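Local coordinates for protein Alpha/beta hydrolase (Novosphingobium aromaticivorans, PDB 3BWX) that probably acts as a hydrolase with the alpha/beta hydrolase fold, its substrate not established, and binds calcium ions, at residues 185-190 with 195-200; 168-173 with 179-184. The protein carries 1 engineered substitution. All coordinates share one frame; numbering follows the deposited sequence. Where two conformers were deposited one is given.

How the contacts relate
Contact 2 (168-173 with 179-184) comes first along the chain and closes before contact 1 (185-190 with 195-200) opens, their centres about 17 Å apart. Helix 175-185 links them: its 179-184 part receives an aromatic loop that follows helix 155-166, and its end runs directly into strand 186-188, the first strand of the hairpin of contact 1. The two share no other touch. Both belong to the stretch between strands 122-128 and 230-235 of the main sheet, where alpha/beta hydrolases commonly carry their cap. One helix thus has a loop packed on its side and a small sheet at its end, away from the calcium sites.

Contact 1 (185-190 with 195-200); sequences IMVLGS and AFDYDM
The methyl CE of M186, a selenomethionine here, sits over the middle of the F196 ring, 3.8 Å from the F196 centroid and close to the ring normal, as a CH-pi contact. SE of M186 follows over the same face at 4.3 Å from that centroid, making a Met-aromatic pair, and CG of M186 comes to 3.8 Å from F196 CD1. The bend at the last torsion of M186 (chi3 72°) folds CE back over the ring centre and toward the backbone of A195. I185 runs alongside F196, pointing the same way, with its CD1 4.1 Å from F196 CE1. With an alanine here in place of F196, CE and SE of M186 would probably lose the surface they rest on, leaving that chain end freer to turn and a gap beside I185 CD1.

Beneath these side chains is a beta hairpin of strands 186-188 and 194-196, the latter being the central strand of a three-stranded antiparallel sheet completed by 151-152. M186 and F196 form a non-hydrogen-bonded pair. V187 and A195 form the hydrogen-bonded pair beside it, V187 N to A195 O at 2.8 Å and A195 N to V187 O at 3.0 Å. A further bond, D197 N to I185 O at 3.0 Å, ties the end of helix 175-185 to the inverse gamma turn centred on D197. The carboxylate of D197, its CG anti to the backbone N (chi1 -162°), lies across the V187 side chain, with OD1 3.7 Å from V187 CG1.

Farther out, OD2 of D197 is held in a salt bridge by R43. Helix 155-166 backs the apolar group: L162 touches both I185 and F196, while W155 and A158 pack on M186.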
loop_
_atom_site.group_PDB
_atom_site.type_symbol
_atom_site.label_atom_id
_atom_site.label_comp_id
_atom_site.label_asym_id
_atom_site.label_seq_id
_atom_site.Cartn_x
_atom_site.Cartn_y
_atom_site.Cartn_z
ATOM N N ILE A 185 -3.984 9.694 -5.945
ATOM C CA ILE A 185 -2.625 9.971 -5.514
ATOM C C ILE A 185 -2.292 11.467 -5.420
ATOM O O ILE A 185 -1.254 11.853 -4.875
ATOM C CB ILE A 185 -1.616 9.176 -6.382
ATOM C CG1 ILE A 185 -1.415 9.773 -7.775
ATOM C CG2 ILE A 185 -2.051 7.693 -6.469
ATOM C CD1 ILE A 185 -0.408 8.924 -8.578
HETATM N N MSE A 186 -3.193 12.304 -5.945
HETATM C CA MSE A 186 -2.992 13.737 -5.958
HETATM C C MSE A 186 -4.216 14.407 -5.380
HETATM O O MSE A 186 -5.279 13.823 -5.266
HETATM C CB MSE A 186 -2.695 14.276 -7.383
HETATM C CG MSE A 186 -1.696 13.486 -8.153
HETATM SE SE MSE A 186 -1.193 14.314 -9.810
HETATM C CE MSE A 186 -0.163 15.723 -9.068
ATOM N N VAL A 187 -4.063 15.677 -5.060
ATOM C CA VAL A 187 -5.131 16.450 -4.415
ATOM C C VAL A 187 -5.095 17.903 -4.886
ATOM O O VAL A 187 -4.042 18.449 -5.163
ATOM C CB VAL A 187 -5.002 16.343 -2.878
ATOM C CG1 VAL A 187 -3.770 17.062 -2.382
ATOM C CG2 VAL A 187 -6.214 16.954 -2.219
ATOM N N LEU A 188 -6.262 18.512 -4.994
ATOM C CA LEU A 188 -6.349 19.932 -5.246
ATOM C C LEU A 188 -6.046 20.623 -3.934
ATOM O O LEU A 188 -6.855 20.577 -3.007
ATOM C CB LEU A 188 -7.744 20.298 -5.739
ATOM C CG LEU A 188 -8.003 21.791 -5.963
ATOM C CD1 LEU A 188 -7.092 22.460 -6.987
ATOM C CD2 LEU A 188 -9.450 21.927 -6.351
ATOM N N GLY A 189 -4.859 21.203 -3.854
ATOM C CA GLY A 189 -4.397 21.907 -2.670
ATOM C C GLY A 189 -4.918 23.314 -2.447
ATOM O O GLY A 189 -5.776 23.827 -3.192
ATOM N N SER A 190 -4.381 23.899 -1.370
ATOM C CA SER A 190 -4.738 25.234 -0.880
ATOM C C SER A 190 -4.550 26.317 -1.947
ATOM O O SER A 190 -5.406 27.207 -2.132
ATOM C CB SER A 190 -3.871 25.563 0.357
ATOM N N ALA A 195 -1.492 18.564 -6.730
ATOM C CA ALA A 195 -0.173 18.125 -6.361
ATOM C C ALA A 195 -0.264 16.744 -5.713
ATOM O O ALA A 195 -1.327 16.305 -5.322
ATOM C CB ALA A 195 0.454 19.127 -5.401
ATOM N N PHE A 196 0.851 16.040 -5.654
ATOM C CA PHE A 196 0.876 14.735 -4.999
ATOM C C PHE A 196 0.530 14.907 -3.506
ATOM O O PHE A 196 0.929 15.881 -2.850
ATOM C CB PHE A 196 2.211 14.020 -5.213
ATOM C CG PHE A 196 2.431 13.655 -6.642
ATOM C CD1 PHE A 196 1.815 12.511 -7.208
ATOM C CD2 PHE A 196 3.141 14.532 -7.484
ATOM C CE1 PHE A 196 1.980 12.214 -8.553
ATOM C CE2 PHE A 196 3.301 14.249 -8.811
ATOM C CZ PHE A 196 2.717 13.074 -9.367
ATOM N N ASP A 197 -0.261 13.965 -3.012
ATOM C CA ASP A 197 -0.901 14.115 -1.683
ATOM C C ASP A 197 -0.029 13.557 -0.559
ATOM O O ASP A 197 -0.406 12.648 0.156
ATOM C CB ASP A 197 -2.271 13.430 -1.724
ATOM C CG ASP A 197 -3.196 13.865 -0.598
ATOM O OD1 ASP A 197 -2.853 14.706 0.265
ATOM O OD2 ASP A 197 -4.334 13.344 -0.576
ATOM N N TYR A 198 1.158 14.158 -0.415
ATOM C CA TYR A 198 2.043 13.742 0.664
ATOM C C TYR A 198 2.992 14.884 0.964
ATOM O O TYR A 198 3.175 15.774 0.126
ATOM C CB TYR A 198 2.806 12.414 0.367
ATOM C CG TYR A 198 3.720 12.438 -0.816
ATOM C CD1 TYR A 198 5.037 12.874 -0.686
ATOM C CD2 TYR A 198 3.318 11.986 -2.055
ATOM C CE1 TYR A 198 5.889 12.896 -1.795
ATOM C CE2 TYR A 198 4.162 12.024 -3.139
ATOM C CZ TYR A 198 5.449 12.466 -3.007
ATOM O OH TYR A 198 6.333 12.494 -4.073
ATOM N N ASP A 199 3.596 14.847 2.150
ATOM C CA ASP A 199 4.653 15.810 2.518
ATOM C C ASP A 199 5.928 15.648 1.635
ATOM O O ASP A 199 6.564 14.598 1.658
ATOM C CB ASP A 199 5.043 15.538 3.986
ATOM C CG ASP A 199 5.965 16.601 4.585
ATOM O OD1 ASP A 199 6.449 17.480 3.848
ATOM O OD2 ASP A 199 6.141 16.535 5.815
HETATM N N MSE A 200 6.276 16.668 0.850
HETATM C CA MSE A 200 7.467 16.623 0.044
HETATM C C MSE A 200 8.720 16.245 0.832
HETATM O O MSE A 200 9.604 15.563 0.286
HETATM C CB MSE A 200 7.690 17.960 -0.684
HETATM C CG MSE A 200 6.702 18.229 -1.807
HETATM SE SE MSE A 200 6.535 16.872 -3.225
HETATM C CE MSE A 200 4.740 16.185 -2.795
#

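Contact 2 (168-173 with 179-184); sequences DVYPDW and LRYAKR. With EDO (1,2-ethanediol), chain H.
W173 drives the edge of its six-membered ring into the face of Y181, a T-shaped pair with centroids 5.2 Å apart and planes at 71°. The touching atoms are W173 CZ3, 3.6 Å from Y181 CG, and W173 CH2, 3.6 Å from Y181 CD1. Y170 comes to the same face of Y181 nearer its hydroxyl end, again edge to face: the Y170 and Y181 centroids are 5.6 Å apart and CE2 of Y170 stands 4.0 Å from Y181 CE1. Y181 reaches both because its CG is anti to the backbone N (chi1 -179°), which carries the ring outward from helix 175-185. W173 has CG anti to the carbonyl carbon, beside the backbone N (chi1 -76°), which helps point CZ3 and CH2 of the indole at Y181.

Y170 and W173 bracket a type I turn in the loop between helices 155-166 and 175-185, and with Y181 they form an aromatic cluster that packs this loop on the second helix. Within the loop, Y170 CB lies over one face of the W173 indole, and the Y170 ring is held between V169 CG1 on one face and W173 CZ2 on the other. A water 3.1 Å from Y181 OH reaches Y170 OH weakly; the firmer partner of Y170 OH is the carbonyl of A266.

On the indole face opposite Y170 CB sits a 1,2-ethanediol, probably from the crystallisation liquor. R180, its chain bent at chi3, gives a weak hydrogen bond from NH1 to O1 of the diol at 3.3 Å. R184 extends past the diol into salt bridges with E46, D47 and D270, and D270 also bonds the diol.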
loop_
_atom_site.group_PDB
_atom_site.type_symbol
_atom_site.label_atom_id
_atom_site.label_comp_id
_atom_site.label_asym_id
_atom_site.label_seq_id
_atom_site.Cartn_x
_atom_site.Cartn_y
_atom_site.Cartn_z
ATOM N N ASP A 168 3.993 2.946 -19.449
ATOM C CA ASP A 168 4.597 1.611 -19.605
ATOM C C ASP A 168 4.058 0.607 -18.588
ATOM O O ASP A 168 4.056 -0.584 -18.867
ATOM C CB ASP A 168 6.123 1.631 -19.505
ATOM C CG ASP A 168 6.647 2.431 -18.337
ATOM O OD1 ASP A 168 5.923 3.276 -17.752
ATOM O OD2 ASP A 168 7.828 2.214 -17.998
ATOM N N VAL A 169 3.649 1.104 -17.416
ATOM C CA VAL A 169 3.112 0.288 -16.328
ATOM C C VAL A 169 1.680 -0.126 -16.656
ATOM O O VAL A 169 1.250 -1.228 -16.322
ATOM C CB VAL A 169 3.158 1.075 -14.955
ATOM C CG1 VAL A 169 2.572 0.280 -13.795
ATOM C CG2 VAL A 169 4.604 1.593 -14.608
ATOM N N TYR A 170 0.927 0.798 -17.248
ATOM C CA TYR A 170 -0.492 0.573 -17.525
ATOM C C TYR A 170 -0.782 0.960 -18.974
ATOM O O TYR A 170 -1.477 1.937 -19.255
ATOM C CB TYR A 170 -1.387 1.372 -16.576
ATOM C CG TYR A 170 -1.076 1.223 -15.084
ATOM C CD1 TYR A 170 -1.330 0.011 -14.410
ATOM C CD2 TYR A 170 -0.578 2.315 -14.332
ATOM C CE1 TYR A 170 -1.082 -0.117 -13.071
ATOM C CE2 TYR A 170 -0.319 2.185 -12.987
ATOM C CZ TYR A 170 -0.581 0.962 -12.354
ATOM O OH TYR A 170 -0.364 0.854 -10.999
ATOM N N PRO A 171 -0.220 0.200 -19.914
ATOM C CA PRO A 171 -0.354 0.590 -21.313
ATOM C C PRO A 171 -1.736 0.524 -21.913
ATOM O O PRO A 171 -1.959 1.161 -22.959
ATOM C CB PRO A 171 0.569 -0.396 -22.037
ATOM C CG PRO A 171 0.595 -1.587 -21.147
ATOM C CD PRO A 171 0.599 -1.013 -19.761
ATOM N N ASP A 172 -2.662 -0.195 -21.303
ATOM C CA ASP A 172 -3.988 -0.385 -21.899
ATOM C C ASP A 172 -5.033 0.520 -21.302
ATOM O O ASP A 172 -6.169 0.491 -21.732
ATOM C CB ASP A 172 -4.450 -1.841 -21.810
ATOM C CG ASP A 172 -3.546 -2.768 -22.579
ATOM O OD1 ASP A 172 -2.888 -2.296 -23.545
ATOM O OD2 ASP A 172 -3.424 -3.933 -22.150
ATOM N N TRP A 173 -4.663 1.303 -20.293
ATOM C CA TRP A 173 -5.626 2.215 -19.686
ATOM C C TRP A 173 -6.145 3.317 -20.607
ATOM O O TRP A 173 -5.401 3.875 -21.429
ATOM C CB TRP A 173 -5.047 2.898 -18.475
ATOM C CG TRP A 173 -4.950 2.040 -17.232
ATOM C CD1 TRP A 173 -5.143 0.691 -17.106
ATOM C CD2 TRP A 173 -4.556 2.513 -15.941
ATOM N NE1 TRP A 173 -4.875 0.297 -15.806
ATOM C CE2 TRP A 173 -4.541 1.396 -15.065
ATOM C CE3 TRP A 173 -4.210 3.764 -15.448
ATOM C CZ2 TRP A 173 -4.188 1.497 -13.720
ATOM C CZ3 TRP A 173 -3.871 3.876 -14.080
ATOM C CH2 TRP A 173 -3.868 2.722 -13.242
ATOM N N LEU A 179 -7.548 9.291 -14.899
ATOM C CA LEU A 179 -8.145 10.315 -14.041
ATOM C C LEU A 179 -8.490 9.739 -12.665
ATOM O O LEU A 179 -8.254 10.366 -11.633
ATOM C CB LEU A 179 -9.372 10.939 -14.707
ATOM C CG LEU A 179 -9.073 11.941 -15.807
ATOM C CD1 LEU A 179 -10.398 12.212 -16.568
ATOM C CD2 LEU A 179 -8.452 13.206 -15.319
ATOM N N ARG A 180 -9.046 8.539 -12.672
ATOM C CA ARG A 180 -9.389 7.846 -11.419
ATOM C C ARG A 180 -8.108 7.648 -10.571
ATOM O O ARG A 180 -8.065 7.897 -9.377
ATOM C CB ARG A 180 -10.041 6.479 -11.726
ATOM C CG ARG A 180 -10.539 5.785 -10.455
ATOM C CD ARG A 180 -10.924 4.327 -10.677
ATOM N NE ARG A 180 -11.986 4.264 -11.622
ATOM C CZ ARG A 180 -12.026 3.581 -12.774
ATOM N NH1 ARG A 180 -11.086 2.725 -13.200
ATOM N NH2 ARG A 180 -13.120 3.703 -13.479
ATOM N N TYR A 181 -7.052 7.219 -11.241
ATOM C CA TYR A 181 -5.771 7.040 -10.592
ATOM C C TYR A 181 -5.213 8.366 -10.062
ATOM O O TYR A 181 -4.653 8.401 -8.955
ATOM C CB TYR A 181 -4.838 6.486 -11.660
ATOM C CG TYR A 181 -3.408 6.161 -11.280
ATOM C CD1 TYR A 181 -3.121 5.037 -10.537
ATOM C CD2 TYR A 181 -2.359 6.920 -11.754
ATOM C CE1 TYR A 181 -1.815 4.700 -10.234
ATOM C CE2 TYR A 181 -1.053 6.599 -11.461
ATOM C CZ TYR A 181 -0.793 5.475 -10.703
ATOM O OH TYR A 181 0.517 5.118 -10.396
ATOM N N ALA A 182 -5.274 9.434 -10.875
ATOM C CA ALA A 182 -4.737 10.758 -10.530
ATOM C C ALA A 182 -5.381 11.196 -9.214
ATOM O O ALA A 182 -4.669 11.693 -8.314
ATOM C CB ALA A 182 -4.963 11.806 -11.657
ATOM N N LYS A 183 -6.717 11.060 -9.112
ATOM C CA LYS A 183 -7.401 11.579 -7.929
ATOM C C LYS A 183 -7.054 10.770 -6.702
ATOM O O LYS A 183 -7.183 11.261 -5.577
ATOM C CB LYS A 183 -8.924 11.667 -8.172
ATOM C CG LYS A 183 -9.252 12.725 -9.215
ATOM C CD LYS A 183 -10.694 13.176 -9.166
ATOM C CE LYS A 183 -10.877 14.235 -8.093
ATOM N NZ LYS A 183 -12.302 14.660 -7.948
ATOM N N ARG A 184 -6.634 9.521 -6.880
ATOM C CA ARG A 184 -6.218 8.735 -5.723
ATOM C C ARG A 184 -4.886 9.154 -5.119
ATOM O O ARG A 184 -4.682 8.999 -3.894
ATOM C CB ARG A 184 -6.149 7.248 -6.038
ATOM C CG ARG A 184 -7.472 6.612 -6.316
ATOM C CD ARG A 184 -7.356 5.190 -6.731
ATOM N NE ARG A 184 -8.656 4.661 -6.992
ATOM C CZ ARG A 184 -8.915 3.392 -7.307
ATOM N NH1 ARG A 184 -7.934 2.530 -7.538
ATOM N NH2 ARG A 184 -10.166 3.027 -7.513
HETATM C C1 EDO H . -7.687 2.221 -11.170
HETATM O O1 EDO H . -9.012 1.762 -10.813
HETATM C C2 EDO H . -7.674 2.907 -12.540
HETATM O O2 EDO H . -8.004 1.913 -13.523
HETATM O O HOH W 1 2.441 2.723 -10.192
#